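Local coordinates for protein alpha-amylase (Eisenia fetida, PDB 6M4K) that probably cleaves internal alpha-1,4-glucosidic linkages in starch and related polysaccharides, as a cold-active, calcium-binding alpha-amylase of glycoside hydrolase family 13, at residues L22-I30 against T372-W382. Residues are numbered along the deposited sequence; the frame is centred on the assembly and turned at random.
With SO4 (sulfate ion), chain G; SO4 (sulfate ion), chain E.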
# COMPACT_ATOMS: atom_id res chain seq x y z
N LEU A 22 6.94 -3.42 -1.20
CA LEU A 22 7.78 -4.61 -1.30
C LEU A 22 7.98 -5.16 0.12
O LEU A 22 9.02 -5.00 0.76
CB LEU A 22 9.08 -4.29 -2.03
CG LEU A 22 8.93 -3.89 -3.50
CD1 LEU A 22 10.29 -3.58 -4.11
CD2 LEU A 22 8.23 -4.99 -4.30
N PHE A 23 6.92 -5.82 0.60
CA PHE A 23 6.79 -6.21 2.00
C PHE A 23 7.86 -7.23 2.38
O PHE A 23 7.94 -8.31 1.78
CB PHE A 23 5.38 -6.78 2.18
CG PHE A 23 5.07 -7.33 3.55
CD1 PHE A 23 5.23 -6.56 4.69
CD2 PHE A 23 4.55 -8.62 3.67
CE1 PHE A 23 4.89 -7.06 5.95
CE2 PHE A 23 4.22 -9.13 4.93
CZ PHE A 23 4.39 -8.36 6.06
N GLU A 24 8.69 -6.88 3.36
CA GLU A 24 9.77 -7.73 3.88
C GLU A 24 10.87 -8.01 2.87
O GLU A 24 11.74 -8.86 3.14
CB GLU A 24 9.26 -9.03 4.53
CG GLU A 24 8.54 -8.83 5.85
CD GLU A 24 9.46 -8.79 7.06
OE1 GLU A 24 10.70 -8.68 6.90
OE2 GLU A 24 8.95 -8.86 8.19
N TRP A 25 10.91 -7.33 1.74
CA TRP A 25 12.05 -7.48 0.84
C TRP A 25 13.31 -6.90 1.48
O TRP A 25 13.28 -5.85 2.14
CB TRP A 25 11.80 -6.77 -0.49
CG TRP A 25 10.83 -7.45 -1.41
CD1 TRP A 25 9.64 -8.06 -1.06
CD2 TRP A 25 10.94 -7.58 -2.83
NE1 TRP A 25 9.02 -8.55 -2.19
CE2 TRP A 25 9.80 -8.28 -3.28
CE3 TRP A 25 11.90 -7.17 -3.76
CZ2 TRP A 25 9.61 -8.58 -4.63
CZ3 TRP A 25 11.70 -7.48 -5.10
CH2 TRP A 25 10.57 -8.17 -5.52
N LYS A 26 14.44 -7.58 1.24
CA LYS A 26 15.74 -7.08 1.65
C LYS A 26 16.17 -5.89 0.78
O LYS A 26 15.75 -5.75 -0.38
CB LYS A 26 16.81 -8.17 1.52
CG LYS A 26 16.68 -9.31 2.52
CD LYS A 26 17.85 -10.29 2.42
CE LYS A 26 17.87 -11.00 1.07
NZ LYS A 26 18.84 -12.14 1.11
N TRP A 27 17.03 -5.05 1.35
CA TRP A 27 17.48 -3.86 0.63
C TRP A 27 18.20 -4.23 -0.67
O TRP A 27 18.04 -3.55 -1.69
CB TRP A 27 18.37 -2.99 1.51
CG TRP A 27 17.80 -2.61 2.84
CD1 TRP A 27 18.51 -2.40 3.98
CD2 TRP A 27 16.42 -2.38 3.20
NE1 TRP A 27 17.69 -2.06 5.01
CE2 TRP A 27 16.39 -2.04 4.56
CE3 TRP A 27 15.21 -2.45 2.50
CZ2 TRP A 27 15.21 -1.76 5.25
CZ3 TRP A 27 14.03 -2.18 3.18
CH2 TRP A 27 14.04 -1.84 4.54
N THR A 28 19.01 -5.29 -0.64
CA THR A 28 19.71 -5.66 -1.87
C THR A 28 18.74 -6.07 -2.97
O THR A 28 18.99 -5.80 -4.15
CB THR A 28 20.69 -6.80 -1.61
OG1 THR A 28 20.01 -7.88 -0.96
CG2 THR A 28 21.85 -6.30 -0.74
N ASP A 29 17.61 -6.70 -2.59
CA ASP A 29 16.61 -7.08 -3.58
C ASP A 29 15.83 -5.87 -4.09
O ASP A 29 15.55 -5.78 -5.29
CB ASP A 29 15.67 -8.15 -3.03
CG ASP A 29 16.31 -9.53 -3.05
OD1 ASP A 29 17.12 -9.80 -3.98
OD2 ASP A 29 16.00 -10.33 -2.16
N ILE A 30 15.47 -4.94 -3.20
CA ILE A 30 14.79 -3.74 -3.67
C ILE A 30 15.69 -2.95 -4.60
O ILE A 30 15.26 -2.47 -5.65
CB ILE A 30 14.28 -2.89 -2.48
CG1 ILE A 30 13.27 -3.71 -1.67
CG2 ILE A 30 13.67 -1.58 -2.98
CD1 ILE A 30 12.66 -2.97 -0.50
N THR A 372 16.34 -13.46 5.62
CA THR A 372 15.34 -13.44 4.57
C THR A 372 16.01 -13.90 3.29
O THR A 372 17.13 -13.48 2.99
CB THR A 372 14.74 -12.03 4.43
OG1 THR A 372 14.16 -11.67 5.68
CG2 THR A 372 13.69 -11.99 3.32
N LYS A 373 15.35 -14.80 2.57
CA LYS A 373 15.89 -15.29 1.31
C LYS A 373 15.92 -14.20 0.26
O LYS A 373 15.10 -13.27 0.27
CB LYS A 373 15.01 -16.41 0.76
CG LYS A 373 15.02 -17.68 1.55
CD LYS A 373 14.23 -18.70 0.76
CE LYS A 373 13.90 -19.89 1.60
NZ LYS A 373 13.27 -20.95 0.77
N ASP A 374 16.84 -14.34 -0.69
CA ASP A 374 16.78 -13.56 -1.92
C ASP A 374 15.45 -13.81 -2.61
O ASP A 374 14.95 -14.94 -2.65
CB ASP A 374 17.90 -13.99 -2.87
CG ASP A 374 19.28 -13.50 -2.44
OD1 ASP A 374 19.39 -12.71 -1.49
OD2 ASP A 374 20.27 -13.93 -3.08
N VAL A 375 14.88 -12.76 -3.18
CA VAL A 375 13.63 -12.90 -3.90
C VAL A 375 13.84 -13.65 -5.21
O VAL A 375 14.78 -13.38 -5.96
CB VAL A 375 13.02 -11.51 -4.20
CG1 VAL A 375 11.82 -11.65 -5.11
CG2 VAL A 375 12.64 -10.82 -2.91
N GLU A 376 12.94 -14.59 -5.48
CA GLU A 376 12.80 -15.18 -6.81
C GLU A 376 11.31 -15.19 -7.12
O GLU A 376 10.55 -15.96 -6.53
CB GLU A 376 13.37 -16.60 -6.88
CG GLU A 376 13.27 -17.19 -8.28
CD GLU A 376 13.74 -18.62 -8.36
OE1 GLU A 376 14.54 -19.04 -7.49
OE2 GLU A 376 13.32 -19.34 -9.29
N CYS A 377 10.89 -14.31 -8.02
CA CYS A 377 9.46 -14.15 -8.23
C CYS A 377 8.83 -15.41 -8.81
O CYS A 377 9.43 -16.10 -9.64
CB CYS A 377 9.20 -12.96 -9.16
SG CYS A 377 9.46 -11.37 -8.35
N PHE A 378 7.63 -15.71 -8.33
CA PHE A 378 6.77 -16.77 -8.87
C PHE A 378 7.25 -18.17 -8.50
O PHE A 378 6.85 -19.14 -9.14
CB PHE A 378 6.58 -16.67 -10.39
CG PHE A 378 6.35 -15.27 -10.89
CD1 PHE A 378 5.54 -14.37 -10.20
CD2 PHE A 378 6.95 -14.84 -12.07
CE1 PHE A 378 5.33 -13.09 -10.68
CE2 PHE A 378 6.74 -13.56 -12.55
CZ PHE A 378 5.93 -12.69 -11.85
N ASN A 379 8.10 -18.30 -7.48
CA ASN A 379 8.63 -19.59 -7.08
C ASN A 379 7.78 -20.28 -6.02
O ASN A 379 8.24 -21.25 -5.40
CB ASN A 379 10.08 -19.44 -6.59
CG ASN A 379 10.17 -18.74 -5.25
OD1 ASN A 379 9.21 -18.11 -4.81
ND2 ASN A 379 11.33 -18.84 -4.60
N GLY A 380 6.54 -19.83 -5.82
CA GLY A 380 5.70 -20.34 -4.76
C GLY A 380 5.94 -19.71 -3.41
O GLY A 380 5.18 -19.98 -2.47
N GLU A 381 6.99 -18.91 -3.27
CA GLU A 381 7.30 -18.22 -2.02
C GLU A 381 7.13 -16.72 -2.12
O GLU A 381 6.57 -16.11 -1.21
CB GLU A 381 8.72 -18.55 -1.55
CG GLU A 381 8.95 -20.06 -1.42
CD GLU A 381 10.39 -20.40 -1.10
OE1 GLU A 381 10.89 -19.95 -0.06
OE2 GLU A 381 11.01 -21.14 -1.90
N TRP A 382 7.63 -16.11 -3.20
CA TRP A 382 7.42 -14.69 -3.45
C TRP A 382 6.34 -14.53 -4.51
O TRP A 382 6.45 -15.07 -5.61
CB TRP A 382 8.73 -14.05 -3.90
CG TRP A 382 9.82 -14.17 -2.88
CD1 TRP A 382 10.80 -15.14 -2.82
CD2 TRP A 382 10.04 -13.31 -1.75
NE1 TRP A 382 11.61 -14.92 -1.73
CE2 TRP A 382 11.17 -13.81 -1.06
CE3 TRP A 382 9.40 -12.16 -1.25
CZ2 TRP A 382 11.67 -13.20 0.09
CZ3 TRP A 382 9.90 -11.56 -0.10
CH2 TRP A 382 11.03 -12.07 0.55
S SO4 G . 21.80 -9.82 1.67
O1 SO4 G . 21.49 -9.03 2.85
O2 SO4 G . 21.00 -9.30 0.57
O3 SO4 G . 21.40 -11.20 1.89
O4 SO4 G . 23.23 -9.72 1.37
S SO4 E . 18.74 -17.88 -0.74
O1 SO4 E . 17.44 -18.41 -1.12
O2 SO4 E . 18.69 -16.44 -0.50
O3 SO4 E . 19.70 -18.16 -1.80
O4 SO4 E . 19.17 -18.54 0.49
O HOH W 1 13.01 -9.19 5.53
O HOH W 2 14.44 -10.19 0.07
O HOH W 3 19.53 -9.93 -2.71
O HOH W 4 17.08 -11.93 -5.68
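E24 meets T372 through water 1, which donates to both E24 O and E24 OE1 and accepts from T372 OG1; R66 pairs with the same E24 carboxylate and R77 with the T372 hydroxyl. This is the turn from the first strand of the TIM barrel, 19-22, into helix 27-39, covered by the loop that precedes helix 389-401. W25 lies between two aliphatic groups: V375 CG2 sits 3.7 Å from the centroid of its six-membered ring, a CH-pi contact over the face, and L22 CD2 covers the opposite face. W382 turns its edge toward the W25 face, planes at 74°, and W382 CZ3 comes within 3.6 Å of W25 CD1. K26, the N-cap of helix 27-39, runs alongside T372, its CG 3.8 Å from T372 CB. A bend at chi3 (-65°) brings K26 NZ to three acceptors: T372 O at 2.9 Å, D374 OD1 in a salt bridge at 2.7 Å, and O3 of the chain G sulfate, an ion probably taken up from the crystallisation liquor. The K26 ammonium, with R32 on the D29 side, probably eases the closeness of two carboxylates, since D374 OD1 is 4.2 Å from D29 OD2. A methionine in place of K26 would probably leave the D374 carboxylate without its cationic mate and T372 O without this donor. D29, salt-bridged to R32 through OD1, reaches the loop with its other oxygen: water 2 donates to OD2 and K373 O and accepts from K26 N, while V375 N approaches from above the carboxylate plane to bond D29 OD2 at 2.9 Å.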